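Long-range contacts in beta-lactamase inhibitory protein BLIP-I (Streptomyces exfoliatus, PDB 3GMV), which inhibits beta-lactamases, probably by binding directly to the enzyme as the related inhibitor BLIP does: residues F3-E9 / Y70-A74; T76-K80 / C127-T131; Y84-G90 / V146-Q152. One frame throughout, in Å; residues are numbered along the deposited sequence.

Contact 1: residues F3-E9 / Y70-A74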
ATOM      1  N   PHE A   3      -7.573 -14.748  -1.999  1.00 20.97           N
ATOM      2  CA  PHE A   3      -7.430 -13.298  -1.946  1.00 17.76           C
ATOM      3  C   PHE A   3      -7.024 -12.716  -3.309  1.00 17.06           C
ATOM      4  O   PHE A   3      -6.413 -13.422  -4.123  1.00 16.76           O
ATOM      5  CB  PHE A   3      -6.391 -12.943  -0.892  1.00 17.27           C
ATOM      6  CG  PHE A   3      -6.317 -11.467  -0.601  1.00 15.31           C
ATOM      7  CD1 PHE A   3      -7.418 -10.795  -0.093  1.00 16.24           C
ATOM      8  CD2 PHE A   3      -5.148 -10.765  -0.825  1.00 14.40           C
ATOM      9  CE1 PHE A   3      -7.338  -9.419   0.175  1.00 13.66           C
ATOM     10  CE2 PHE A   3      -5.082  -9.418  -0.571  1.00 14.46           C
ATOM     11  CZ  PHE A   3      -6.164  -8.760  -0.078  1.00 14.65           C
ATOM     12  N   SER A   4      -7.314 -11.435  -3.545  1.00 14.65           N
ATOM     13  CA  SER A   4      -7.063 -10.794  -4.845  1.00 14.13           C
ATOM     14  C   SER A   4      -7.095  -9.287  -4.709  1.00 14.38           C
ATOM     15  O   SER A   4      -7.615  -8.779  -3.719  1.00 12.81           O
ATOM     16  CB  SER A   4      -8.159 -11.192  -5.843  1.00 13.81           C
ATOM     17  OG  SER A   4      -9.394 -10.548  -5.568  1.00 14.55           O
ATOM     18  N   ALA A   5      -6.545  -8.571  -5.690  1.00 14.07           N
ATOM     19  CA  ALA A   5      -6.569  -7.101  -5.692  1.00 14.92           C
ATOM     20  C   ALA A   5      -8.015  -6.612  -5.629  1.00 15.05           C
ATOM     21  O   ALA A   5      -8.325  -5.620  -4.961  1.00 14.44           O
ATOM     22  CB  ALA A   5      -5.880  -6.560  -6.970  1.00 15.09           C
ATOM     23  N   GLU A   6      -8.910  -7.320  -6.323  1.00 13.89           N
ATOM     24  CA  GLU A   6     -10.317  -6.952  -6.266  1.00 14.07           C
ATOM     25  C   GLU A   6     -10.869  -7.039  -4.843  1.00 12.42           C
ATOM     26  O   GLU A   6     -11.598  -6.141  -4.418  1.00 12.57           O
ATOM     27  CB  GLU A   6     -11.159  -7.774  -7.269  1.00 14.21           C
ATOM     28  CG  GLU A   6     -10.848  -7.424  -8.727  1.00 19.00           C
ATOM     29  CD  GLU A   6      -9.441  -7.869  -9.208  1.00 23.08           C
ATOM     30  OE1 GLU A   6      -8.890  -8.884  -8.725  1.00 21.44           O
ATOM     31  OE2 GLU A   6      -8.890  -7.189 -10.110  1.00 27.42           O
ATOM     32  N   LYS A   7     -10.522  -8.092  -4.097  1.00 11.71           N
ATOM     33  CA  LYS A   7     -10.961  -8.188  -2.698  1.00 11.28           C
ATOM     34  C   LYS A   7     -10.374  -7.050  -1.854  1.00 10.15           C
ATOM     35  O   LYS A   7     -11.055  -6.461  -1.008  1.00  9.87           O
ATOM     36  CB  LYS A   7     -10.613  -9.573  -2.107  1.00 11.15           C
ATOM     37  CG  LYS A   7     -11.460 -10.685  -2.782  1.00 13.57           C
ATOM     38  CD  LYS A   7     -11.049 -12.089  -2.480  1.00 16.44           C
ATOM     39  CE  LYS A   7     -12.186 -13.000  -2.957  1.00 20.92           C
ATOM     40  NZ  LYS A   7     -13.382 -12.876  -2.067  1.00 26.12           N
ATOM     41  N   TYR A   8      -9.095  -6.764  -2.071  1.00  9.37           N
ATOM     42  CA  TYR A   8      -8.429  -5.620  -1.423  1.00  9.65           C
ATOM     43  C   TYR A   8      -9.233  -4.331  -1.598  1.00  9.90           C
ATOM     44  O   TYR A   8      -9.437  -3.595  -0.642  1.00 10.24           O
ATOM     45  CB  TYR A   8      -7.015  -5.440  -2.008  1.00  8.82           C
ATOM     46  CG  TYR A   8      -6.122  -4.375  -1.354  1.00 10.31           C
ATOM     47  CD1 TYR A   8      -5.470  -4.624  -0.156  1.00  9.99           C
ATOM     48  CD2 TYR A   8      -5.904  -3.146  -1.981  1.00 11.69           C
ATOM     49  CE1 TYR A   8      -4.620  -3.633   0.439  1.00  9.99           C
ATOM     50  CE2 TYR A   8      -5.047  -2.186  -1.424  1.00 10.29           C
ATOM     51  CZ  TYR A   8      -4.426  -2.440  -0.221  1.00  9.07           C
ATOM     52  OH  TYR A   8      -3.579  -1.491   0.352  1.00  8.59           O
ATOM     53  N   GLU A   9      -9.672  -4.053  -2.818  1.00  9.81           N
ATOM     54  CA  GLU A   9     -10.461  -2.847  -3.095  1.00 10.40           C
ATOM     55  C   GLU A   9     -11.860  -2.860  -2.461  1.00 10.80           C
ATOM     56  O   GLU A   9     -12.385  -1.803  -2.129  1.00 11.21           O
ATOM     57  CB  GLU A   9     -10.530  -2.598  -4.616  1.00 12.58           C
ATOM     58  CG  GLU A   9      -9.115  -2.454  -5.235  1.00 13.84           C
ATOM     59  CD  GLU A   9      -9.081  -2.723  -6.749  1.00 23.04           C
ATOM     60  OE1 GLU A   9     -10.159  -2.857  -7.375  1.00 23.79           O
ATOM     61  OE2 GLU A   9      -7.970  -2.815  -7.301  1.00 21.49           O
ATOM     62  N   TYR A  70       2.813  -5.902  -4.006  1.00 14.75           N
ATOM     63  CA  TYR A  70       2.711  -6.684  -5.251  1.00 15.82           C
ATOM     64  C   TYR A  70       1.313  -6.952  -5.774  1.00 15.19           C
ATOM     65  O   TYR A  70       1.169  -7.653  -6.773  1.00 15.27           O
ATOM     66  CB  TYR A  70       3.532  -8.010  -5.175  1.00 16.08           C
ATOM     67  CG  TYR A  70       4.881  -7.894  -4.493  1.00 19.80           C
ATOM     68  CD1 TYR A  70       5.734  -6.828  -4.773  1.00 24.72           C
ATOM     69  CD2 TYR A  70       5.295  -8.838  -3.561  1.00 23.13           C
ATOM     70  CE1 TYR A  70       6.955  -6.703  -4.139  1.00 26.68           C
ATOM     71  CE2 TYR A  70       6.533  -8.721  -2.916  1.00 26.32           C
ATOM     72  CZ  TYR A  70       7.352  -7.648  -3.222  1.00 27.11           C
ATOM     73  OH  TYR A  70       8.566  -7.511  -2.586  1.00 30.48           O
ATOM     74  N   LEU A  71       0.271  -6.391  -5.162  1.00 13.85           N
ATOM     75  CA  LEU A  71      -1.067  -6.593  -5.700  1.00 14.64           C
ATOM     76  C   LEU A  71      -1.256  -5.883  -7.028  1.00 14.84           C
ATOM     77  O   LEU A  71      -2.113  -6.263  -7.810  1.00 15.54           O
ATOM     78  CB  LEU A  71      -2.162  -6.098  -4.735  1.00 13.31           C
ATOM     79  CG  LEU A  71      -2.288  -6.895  -3.439  1.00 15.07           C
ATOM     80  CD1 LEU A  71      -3.371  -6.309  -2.539  1.00 12.84           C
ATOM     81  CD2 LEU A  71      -2.594  -8.391  -3.762  1.00 14.41           C
ATOM     82  N   TYR A  72      -0.491  -4.813  -7.249  1.00 13.65           N
ATOM     83  CA  TYR A  72      -0.578  -4.034  -8.469  1.00 13.55           C
ATOM     84  C   TYR A  72       0.802  -3.891  -9.102  1.00 13.27           C
ATOM     85  O   TYR A  72       1.802  -3.884  -8.412  1.00 13.12           O
ATOM     86  CB  TYR A  72      -1.088  -2.628  -8.148  1.00 13.79           C
ATOM     87  CG  TYR A  72      -2.436  -2.640  -7.497  1.00 13.93           C
ATOM     88  CD1 TYR A  72      -3.583  -2.727  -8.261  1.00 16.01           C
ATOM     89  CD2 TYR A  72      -2.559  -2.543  -6.110  1.00 16.91           C
ATOM     90  CE1 TYR A  72      -4.832  -2.730  -7.659  1.00 19.40           C
ATOM     91  CE2 TYR A  72      -3.801  -2.559  -5.500  1.00 16.79           C
ATOM     92  CZ  TYR A  72      -4.925  -2.652  -6.277  1.00 16.81           C
ATOM     93  OH  TYR A  72      -6.167  -2.676  -5.686  1.00 19.88           O
ATOM     94  N   LYS A  73       0.848  -3.810 -10.429  1.00 13.73           N
ATOM     95  CA  LYS A  73       2.113  -3.560 -11.116  1.00 14.66           C
ATOM     96  C   LYS A  73       1.953  -2.214 -11.818  1.00 13.15           C
ATOM     97  O   LYS A  73       0.896  -1.901 -12.350  1.00 14.08           O
ATOM     98  CB  LYS A  73       2.384  -4.682 -12.148  1.00 16.07           C
ATOM     99  CG  LYS A  73       2.706  -6.044 -11.511  1.00 20.11           C
ATOM    100  CD  LYS A  73       2.723  -7.155 -12.575  1.00 24.46           C
ATOM    101  CE  LYS A  73       2.698  -8.534 -11.925  1.00 27.97           C
ATOM    102  NZ  LYS A  73       3.767  -8.625 -10.890  1.00 31.39           N
ATOM    103  N   ALA A  74       3.003  -1.417 -11.834  1.00 13.04           N
ATOM    104  CA  ALA A  74       2.946  -0.129 -12.511  1.00 12.71           C
ATOM    105  C   ALA A  74       2.576  -0.271 -13.966  1.00 13.29           C
ATOM    106  O   ALA A  74       3.010  -1.207 -14.625  1.00 13.67           O
ATOM    107  CB  ALA A  74       4.300   0.587 -12.397  1.00 12.99           C
TER

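Contact 2: residues T76-K80 / C127-T131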
ATOM      1  N   THR A  76       3.402   1.870 -16.359  1.00 15.39           N
ATOM      2  CA  THR A  76       4.611   2.230 -17.103  1.00 15.17           C
ATOM      3  C   THR A  76       5.791   2.440 -16.174  1.00 14.01           C
ATOM      4  O   THR A  76       6.097   3.585 -15.816  1.00 14.13           O
ATOM      5  CB  THR A  76       4.373   3.498 -17.898  1.00 16.08           C
ATOM      6  OG1 THR A  76       3.107   3.392 -18.576  1.00 19.16           O
ATOM      7  CG2 THR A  76       5.511   3.737 -18.923  1.00 18.04           C
ATOM      8  N   PRO A  77       6.462   1.345 -15.772  1.00 13.88           N
ATOM      9  CA  PRO A  77       7.643   1.475 -14.916  1.00 12.62           C
ATOM     10  C   PRO A  77       8.715   2.304 -15.636  1.00 12.37           C
ATOM     11  O   PRO A  77       9.223   1.901 -16.687  1.00 12.44           O
ATOM     12  CB  PRO A  77       8.149   0.038 -14.761  1.00 13.71           C
ATOM     13  CG  PRO A  77       7.041  -0.859 -15.286  1.00 13.90           C
ATOM     14  CD  PRO A  77       6.182  -0.047 -16.172  1.00 14.34           C
ATOM     15  N   SER A  78       9.076   3.441 -15.077  1.00 10.73           N
ATOM     16  CA  SER A  78       9.899   4.373 -15.809  1.00 10.63           C
ATOM     17  C   SER A  78      10.544   5.425 -14.942  1.00 10.06           C
ATOM     18  O   SER A  78      11.204   6.356 -15.452  1.00 10.19           O
ATOM     19  CB  SER A  78       9.046   5.064 -16.857  1.00 10.00           C
ATOM     20  OG  SER A  78       7.986   5.775 -16.269  1.00 13.00           O
ATOM     21  N   VAL A  79      10.366   5.327 -13.625  1.00  8.97           N
ATOM     22  CA  VAL A  79      10.927   6.384 -12.778  1.00  8.21           C
ATOM     23  C   VAL A  79      12.461   6.376 -12.828  1.00  8.36           C
ATOM     24  O   VAL A  79      13.094   5.299 -12.901  1.00  7.79           O
ATOM     25  CB  VAL A  79      10.389   6.284 -11.320  1.00  7.00           C
ATOM     26  CG1 VAL A  79      10.840   4.927 -10.656  1.00  8.93           C
ATOM     27  CG2 VAL A  79      10.828   7.488 -10.477  1.00  7.26           C
ATOM     28  N   LYS A  80      13.043   7.583 -12.834  1.00  8.84           N
ATOM     29  CA  LYS A  80      14.478   7.802 -12.941  1.00  9.03           C
ATOM     30  C   LYS A  80      14.987   8.537 -11.713  1.00  8.67           C
ATOM     31  O   LYS A  80      14.224   9.229 -11.037  1.00  9.50           O
ATOM     32  CB  LYS A  80      14.771   8.703 -14.165  1.00  9.42           C
ATOM     33  CG  LYS A  80      14.369   8.114 -15.506  1.00  9.39           C
ATOM     34  CD  LYS A  80      15.040   6.751 -15.800  1.00 10.70           C
ATOM     35  CE  LYS A  80      14.435   6.136 -17.079  1.00 16.49           C
ATOM     36  NZ  LYS A  80      14.911   4.717 -17.185  1.00 18.65           N
ATOM     37  N   CYS A 127       7.070   3.163  -6.601  1.00  8.96           N
ATOM     38  CA  CYS A 127       7.273   3.427  -8.012  1.00  9.12           C
ATOM     39  C   CYS A 127       8.419   2.576  -8.562  1.00  8.81           C
ATOM     40  O   CYS A 127       9.593   2.827  -8.249  1.00  8.67           O
ATOM     41  CB  CYS A 127       7.591   4.917  -8.197  1.00  8.60           C
ATOM     42  SG  CYS A 127       6.358   6.000  -7.525  1.00 10.45           S
ATOM     43  N   ALA A 128       8.101   1.591  -9.401  1.00  9.49           N
ATOM     44  CA  ALA A 128       9.149   0.678  -9.913  1.00 10.09           C
ATOM     45  C   ALA A 128       9.785   1.289 -11.155  1.00  9.96           C
ATOM     46  O   ALA A 128       9.087   1.843 -11.989  1.00  9.07           O
ATOM     47  CB  ALA A 128       8.524  -0.660 -10.285  1.00 10.60           C
ATOM     48  N   ALA A 129      11.108   1.174 -11.276  1.00 10.05           N
ATOM     49  CA  ALA A 129      11.812   1.667 -12.442  1.00 10.79           C
ATOM     50  C   ALA A 129      11.770   0.663 -13.603  1.00 11.68           C
ATOM     51  O   ALA A 129      12.100   1.019 -14.742  1.00 12.56           O
ATOM     52  CB  ALA A 129      13.281   2.000 -12.085  1.00 10.45           C
ATOM     53  N   ALA A 130      11.373  -0.574 -13.318  1.00 12.08           N
ATOM     54  CA  ALA A 130      11.383  -1.626 -14.351  1.00 13.14           C
ATOM     55  C   ALA A 130      10.396  -2.731 -14.005  1.00 14.31           C
ATOM     56  O   ALA A 130       9.880  -2.787 -12.901  1.00 13.36           O
ATOM     57  CB  ALA A 130      12.806  -2.203 -14.504  1.00 13.53           C
ATOM     58  N   THR A 131      10.057  -3.570 -14.981  1.00 15.46           N
ATOM     59  CA  THR A 131       9.238  -4.745 -14.674  1.00 16.83           C
ATOM     60  C   THR A 131      10.052  -5.770 -13.899  1.00 17.82           C
ATOM     61  O   THR A 131      11.274  -5.626 -13.734  1.00 18.71           O
ATOM     62  CB  THR A 131       8.759  -5.384 -15.956  1.00 17.51           C
ATOM     63  OG1 THR A 131       9.913  -5.673 -16.764  1.00 17.17           O
ATOM     64  CG2 THR A 131       7.845  -4.433 -16.701  1.00 18.53           C
TER
HETATM   65  O   HOH W   1      13.153   3.680 -15.211  1.00 14.27           O

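Contact 3: residues Y84-G90 / V146-Q152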
ATOM      1  N   TYR A  84      13.406  11.563  -9.110  1.00  6.83           N
ATOM      2  CA  TYR A  84      13.501  11.462  -7.664  1.00  6.75           C
ATOM      3  C   TYR A  84      14.201  12.688  -7.061  1.00  7.33           C
ATOM      4  O   TYR A  84      13.776  13.228  -6.020  1.00  7.14           O
ATOM      5  CB  TYR A  84      14.252  10.155  -7.272  1.00  7.62           C
ATOM      6  CG  TYR A  84      14.351  10.022  -5.758  1.00  6.21           C
ATOM      7  CD1 TYR A  84      13.284   9.509  -5.025  1.00  5.78           C
ATOM      8  CD2 TYR A  84      15.493  10.415  -5.087  1.00  9.59           C
ATOM      9  CE1 TYR A  84      13.355   9.385  -3.656  1.00  7.01           C
ATOM     10  CE2 TYR A  84      15.576  10.307  -3.716  1.00  7.97           C
ATOM     11  CZ  TYR A  84      14.513   9.806  -3.012  1.00 10.32           C
ATOM     12  OH  TYR A  84      14.601   9.712  -1.652  1.00  9.56           O
ATOM     13  N   ASN A  85      15.257  13.142  -7.732  1.00  7.53           N
ATOM     14  CA  ASN A  85      16.037  14.302  -7.279  1.00  8.07           C
ATOM     15  C   ASN A  85      15.282  15.619  -7.329  1.00  8.71           C
ATOM     16  O   ASN A  85      15.752  16.625  -6.770  1.00  8.52           O
ATOM     17  CB  ASN A  85      17.324  14.433  -8.085  1.00  8.41           C
ATOM     18  CG  ASN A  85      18.354  13.417  -7.677  1.00  8.69           C
ATOM     19  OD1 ASN A  85      18.264  12.841  -6.592  1.00 10.22           O
ATOM     20  ND2 ASN A  85      19.360  13.191  -8.541  1.00 10.49           N
ATOM     21  N   ARG A  86      14.098  15.604  -7.938  1.00  7.75           N
ATOM     22  CA  ARG A  86      13.253  16.783  -7.938  1.00  8.55           C
ATOM     23  C   ARG A  86      12.035  16.619  -7.034  1.00  8.98           C
ATOM     24  O   ARG A  86      11.021  17.331  -7.178  1.00 10.82           O
ATOM     25  CB  ARG A  86      12.882  17.201  -9.373  1.00  8.76           C
ATOM     26  CG  ARG A  86      14.098  17.710 -10.152  1.00  8.12           C
ATOM     27  CD  ARG A  86      13.688  18.217 -11.585  1.00  8.99           C
ATOM     28  NE  ARG A  86      13.268  17.089 -12.425  1.00  9.00           N
ATOM     29  CZ  ARG A  86      14.086  16.294 -13.116  1.00  9.37           C
ATOM     30  NH1 ARG A  86      15.399  16.499 -13.085  1.00  8.81           N
ATOM     31  NH2 ARG A  86      13.594  15.284 -13.848  1.00  7.74           N
ATOM     32  N   THR A  87      12.157  15.722  -6.058  1.00  8.74           N
ATOM     33  CA  THR A  87      11.178  15.632  -4.998  1.00  8.16           C
ATOM     34  C   THR A  87      11.845  16.068  -3.706  1.00  8.35           C
ATOM     35  O   THR A  87      13.097  16.034  -3.569  1.00  8.72           O
ATOM     36  CB  THR A  87      10.593  14.210  -4.833  1.00  7.26           C
ATOM     37  OG1 THR A  87      11.652  13.287  -4.506  1.00  7.77           O
ATOM     38  CG2 THR A  87       9.947  13.746  -6.155  1.00  7.64           C
ATOM     39  N   ALA A  88      11.021  16.468  -2.749  1.00  9.02           N
ATOM     40  CA  ALA A  88      11.517  16.917  -1.444  1.00  8.77           C
ATOM     41  C   ALA A  88      10.366  16.833  -0.453  1.00  8.80           C
ATOM     42  O   ALA A  88       9.227  17.107  -0.817  1.00  8.11           O
ATOM     43  CB  ALA A  88      12.018  18.390  -1.533  1.00  8.85           C
ATOM     44  N   LEU A  89      10.668  16.494   0.810  1.00  8.76           N
ATOM     45  CA  LEU A  89       9.629  16.498   1.850  1.00  8.94           C
ATOM     46  C   LEU A  89       8.929  17.856   1.878  1.00  9.12           C
ATOM     47  O   LEU A  89       9.591  18.895   1.718  1.00  9.96           O
ATOM     48  CB  LEU A  89      10.228  16.178   3.231  1.00  8.44           C
ATOM     49  CG  LEU A  89      10.851  14.783   3.297  1.00  8.16           C
ATOM     50  CD1 LEU A  89      11.252  14.433   4.738  1.00  9.29           C
ATOM     51  CD2 LEU A  89       9.912  13.732   2.751  1.00  9.18           C
ATOM     52  N   GLY A  90       7.608  17.851   2.037  1.00  8.78           N
ATOM     53  CA  GLY A  90       6.826  19.075   2.168  1.00  9.36           C
ATOM     54  C   GLY A  90       6.176  19.503   0.865  1.00  9.67           C
ATOM     55  O   GLY A  90       5.301  20.379   0.866  1.00 10.80           O
ATOM     56  N   VAL A 146       0.377  15.856   1.309  1.00 10.84           N
ATOM     57  CA  VAL A 146       1.726  16.463   1.357  1.00 10.10           C
ATOM     58  C   VAL A 146       2.807  15.385   1.506  1.00  9.05           C
ATOM     59  O   VAL A 146       2.625  14.399   2.235  1.00  8.55           O
ATOM     60  CB  VAL A 146       1.838  17.471   2.504  1.00 11.44           C
ATOM     61  CG1 VAL A 146       3.289  18.038   2.641  1.00  9.84           C
ATOM     62  CG2 VAL A 146       0.773  18.595   2.327  1.00 11.23           C
ATOM     63  N   LEU A 147       3.921  15.548   0.790  1.00  8.50           N
ATOM     64  CA  LEU A 147       4.961  14.509   0.873  1.00  7.64           C
ATOM     65  C   LEU A 147       5.642  14.446   2.255  1.00  7.69           C
ATOM     66  O   LEU A 147       6.268  15.415   2.699  1.00  8.89           O
ATOM     67  CB  LEU A 147       5.992  14.673  -0.265  1.00  6.24           C
ATOM     68  CG  LEU A 147       7.006  13.521  -0.398  1.00  6.98           C
ATOM     69  CD1 LEU A 147       6.321  12.236  -0.908  1.00  7.06           C
ATOM     70  CD2 LEU A 147       8.085  13.910  -1.412  1.00  6.42           C
ATOM     71  N   THR A 148       5.490  13.320   2.953  1.00  7.47           N
ATOM     72  CA  THR A 148       6.072  13.153   4.288  1.00  8.65           C
ATOM     73  C   THR A 148       7.142  12.059   4.337  1.00  8.67           C
ATOM     74  O   THR A 148       7.791  11.880   5.367  1.00  8.25           O
ATOM     75  CB  THR A 148       4.964  12.873   5.345  1.00  8.55           C
ATOM     76  OG1 THR A 148       4.157  11.786   4.874  1.00 10.20           O
ATOM     77  CG2 THR A 148       4.058  14.104   5.505  1.00  9.29           C
ATOM     78  N   TYR A 149       7.324  11.317   3.238  1.00  8.29           N
ATOM     79  CA  TYR A 149       8.426  10.327   3.185  1.00  8.13           C
ATOM     80  C   TYR A 149       8.863  10.109   1.753  1.00  8.95           C
ATOM     81  O   TYR A 149       8.028   9.963   0.885  1.00  8.57           O
ATOM     82  CB  TYR A 149       7.978   8.970   3.744  1.00  8.04           C
ATOM     83  CG  TYR A 149       9.109   7.945   3.795  1.00  7.82           C
ATOM     84  CD1 TYR A 149      10.161   8.088   4.690  1.00  8.38           C
ATOM     85  CD2 TYR A 149       9.126   6.859   2.942  1.00  5.15           C
ATOM     86  CE1 TYR A 149      11.192   7.157   4.769  1.00  9.03           C
ATOM     87  CE2 TYR A 149      10.204   5.900   2.994  1.00  6.82           C
ATOM     88  CZ  TYR A 149      11.218   6.083   3.906  1.00  8.81           C
ATOM     89  OH  TYR A 149      12.248   5.176   3.985  1.00  9.03           O
ATOM     90  N   ARG A 150      10.169  10.036   1.510  1.00  7.42           N
ATOM     91  CA  ARG A 150      10.656   9.704   0.169  1.00  6.22           C
ATOM     92  C   ARG A 150      11.909   8.838   0.357  1.00  6.23           C
ATOM     93  O   ARG A 150      12.714   9.092   1.259  1.00  7.15           O
ATOM     94  CB  ARG A 150      10.960  10.985  -0.629  1.00  5.86           C
ATOM     95  CG  ARG A 150      11.885  12.005   0.133  1.00  7.51           C
ATOM     96  CD  ARG A 150      12.020  13.345  -0.653  1.00  7.87           C
ATOM     97  NE  ARG A 150      12.870  13.271  -1.856  1.00  7.07           N
ATOM     98  CZ  ARG A 150      14.206  13.344  -1.859  1.00  9.82           C
ATOM     99  NH1 ARG A 150      14.894  13.428  -0.708  1.00  9.12           N
ATOM    100  NH2 ARG A 150      14.882  13.310  -3.008  1.00  8.65           N
ATOM    101  N   TYR A 151      12.045   7.808  -0.458  1.00  7.24           N
ATOM    102  CA  TYR A 151      13.192   6.914  -0.387  1.00  8.04           C
ATOM    103  C   TYR A 151      13.436   6.375  -1.786  1.00  8.31           C
ATOM    104  O   TYR A 151      12.479   6.186  -2.554  1.00  8.49           O
ATOM    105  CB  TYR A 151      12.877   5.751   0.564  1.00  8.85           C
ATOM    106  CG  TYR A 151      14.074   4.890   0.842  1.00  9.25           C
ATOM    107  CD1 TYR A 151      15.034   5.300   1.771  1.00 10.39           C
ATOM    108  CD2 TYR A 151      14.251   3.678   0.196  1.00 13.13           C
ATOM    109  CE1 TYR A 151      16.140   4.518   2.024  1.00 13.10           C
ATOM    110  CE2 TYR A 151      15.370   2.892   0.463  1.00 13.47           C
ATOM    111  CZ  TYR A 151      16.294   3.328   1.377  1.00 13.73           C
ATOM    112  OH  TYR A 151      17.399   2.532   1.615  1.00 14.60           O
ATOM    113  N   GLN A 152      14.694   6.091  -2.126  1.00  8.83           N
ATOM    114  CA  GLN A 152      14.959   5.370  -3.364  1.00 10.01           C
ATOM    115  C   GLN A 152      16.050   4.317  -3.214  1.00 10.57           C
ATOM    116  O   GLN A 152      16.963   4.454  -2.409  1.00 10.28           O
ATOM    117  CB  GLN A 152      15.275   6.314  -4.534  1.00 10.56           C
ATOM    118  CG  GLN A 152      16.631   6.995  -4.441  1.00 10.62           C
ATOM    119  CD  GLN A 152      17.767   6.133  -4.989  1.00 12.73           C
ATOM    120  OE1 GLN A 152      17.553   5.202  -5.770  1.00 13.97           O
ATOM    121  NE2 GLN A 152      18.969   6.452  -4.588  1.00 18.83           N
TER
HETATM  122  O   HOH W   2      17.606  13.601  -3.836  1.00 17.40           O

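Contact 1: residues F3-E9 / Y70-A74
Ala5 meets Leu71 across this contact from the first turn of a helix that is capped by a bond from Lys7 N to Ser4 OG, 3.1 Å long with an angle of 161°. Ser4 is the N-cap, and the bond caps the first turn of the helix that carries Ala5, Tyr8 and Glu9.

The apolar part is built round Leu71. Its CD1 methyl lies over one face of the Tyr8 ring, a CH-pi contact with Leu71 CD1 3.9 Å from the ring centroid. The methyl is displaced toward the rim, with Leu71 CD1 3.6 Å from Tyr8 CG. The same methyl meets Phe3 at CE2, 4.1 Å from Leu71 CD1, and these two side chains cross at about a right angle. Ala5 points its CB at the other segment, against the carbonyl oxygen of Leu71. The same methyl also touches the Tyr72 ring, with Ala5 CB 4.0 Å from Tyr72 CE1.

A doubtful, very short hydrogen bond runs from Tyr72 OH to Glu9 OE2, modelled at 2.4 Å. The carboxylate comes to the Tyr72 ring at its edge, and the two planes are only 7° apart. Glu9 reaches this place with CG anti to its carbonyl carbon (chi1 -58°) and its chain extended beyond CG. Glu9 is exposed, Tyr72 only partly.

The arrangement is N-capping combined with helix-to-loop packing, in a protein with a two-layer alpha/beta sandwich fold. It joins helix 5-10 to the loop that leaves strand 63-69. Lys66 of that strand makes a cation-pi contact with Tyr8 and bonds to its carbonyl oxygen. Thr44, just after strand 40-43, touches both Phe3 and Leu71.

Contact 2: residues T76-K80 / C127-T131
Pro77 lays its ring against the backbone that runs from Ala128 to Thr131. Pro77 CB is 3.4 Å from Ala128 O and 3.6 Å from Ala130 N. The far end of the ring crosses Thr131 obliquely, with Pro77 CG 3.9 Å from Thr131 CG2. Val79 meets the other part of the segment through one branch. Its CG1 stands between the backbone N and the carbonyl carbon (chi1 63°). From there Val79 CG1 touches Cys127 O at 3.4 Å, and it reaches the CB atoms of both Cys127 and Ala129. The methyl of Ala129 in turn presses on the backbone of Val79, with Ala129 CB 3.4 Å from Val79 O.

Polar links are few. Ser78 N makes a weak bond to Ala128 O, 3.5 Å long and well bent at 122°. A water adds a firmer bridge: it donates to Val79 O and to Ala129 O, and it accepts from Lys80 NZ. It thus joins the two backbones and holds the end of the Lys80 chain beside them.

The contact sets the loop before helix 81-84 on the end of strand 122-128, beside a disulfide that links neighbouring antiparallel strands. That disulfide joins Cys127 to Cys105 on strand 105-111. Ser104, next to that cysteine, bonds to Ser78 N, and Ala129 pairs through its backbone with Pro136, just before strand 137-143.

Contact 3: residues Y84-G90 / V146-Q152
Arg150 and Tyr84 make the tightly packed part of this contact. The guanidinium lies flat on the ring, centres 4.3 Å apart and planes 21° apart. Arg150 CG is set between its own N and C (chi1 51°), and the chain bends at chi3, which brings the guanidinium over Tyr84. On the opposite face of the ring Gln152 CG makes a CH-pi contact, 3.6 Å from the Tyr84 centroid. The ring is thus held between two side chains of one strand. The guanidinium is also fixed at its edge. Arg150 NE donates to Thr87 OG1 at 2.9 Å, almost straight at 169°. Arg150 NH2 donates to Tyr84 O at 3.2 Å, coming from above the carbonyl plane. Tyr84 O also accepts from Thr87 N and from Thr87 OG1, the latter in the carbonyl plane on a lone pair at 2.6 Å. Three donors therefore grip this oxygen. Thr87 OG1 donates to Tyr84 O and accepts from Arg150 NE, so it links the turn to the arginine.

The solvent side is looser. A water bridges Arg150 NH2 and Asn85 OD1. Exposed Leu89 rests CD2 on the strand backbone, 3.6 Å from Tyr149 N.

The far end has a firm backbone link, Gly90 N to Leu147 O at 2.9 Å. At the backbone angles of Gly90 a side chain would run into the preceding carbonyl oxygen.

The contact lays the loop between helices 81-84 and 93-99 along strand 146-153, an outermost strand of the sheet. Phe140 on the adjacent strand 137-143 touches Thr87, Leu147 and Arg150. There Thr148 and Tyr149 both face His141 in a classic beta bulge.

Overall arrangement
From the N terminus, contact 1 closes first. It brings helix 5-10 to the loop after strand 63-69, so strands 30-31 to 63-69 lie within its span. The chain then runs straight on into contact 2, whose first segment belongs to the same loop. Contact 2 reaches the end of strand 122-128 and the loop beyond. Contact 3 starts at the end of helix 81-84 and closes on strand 146-153, so contacts 2 and 3 cross along the chain. Their centres are about 16 Å apart. Contacts 1 and 3 lie on opposite sides of the chain's centre, about 25 Å apart between centres. Contact 1 ties a helix to a loop; contacts 2 and 3 tie loops to strands of one sheet.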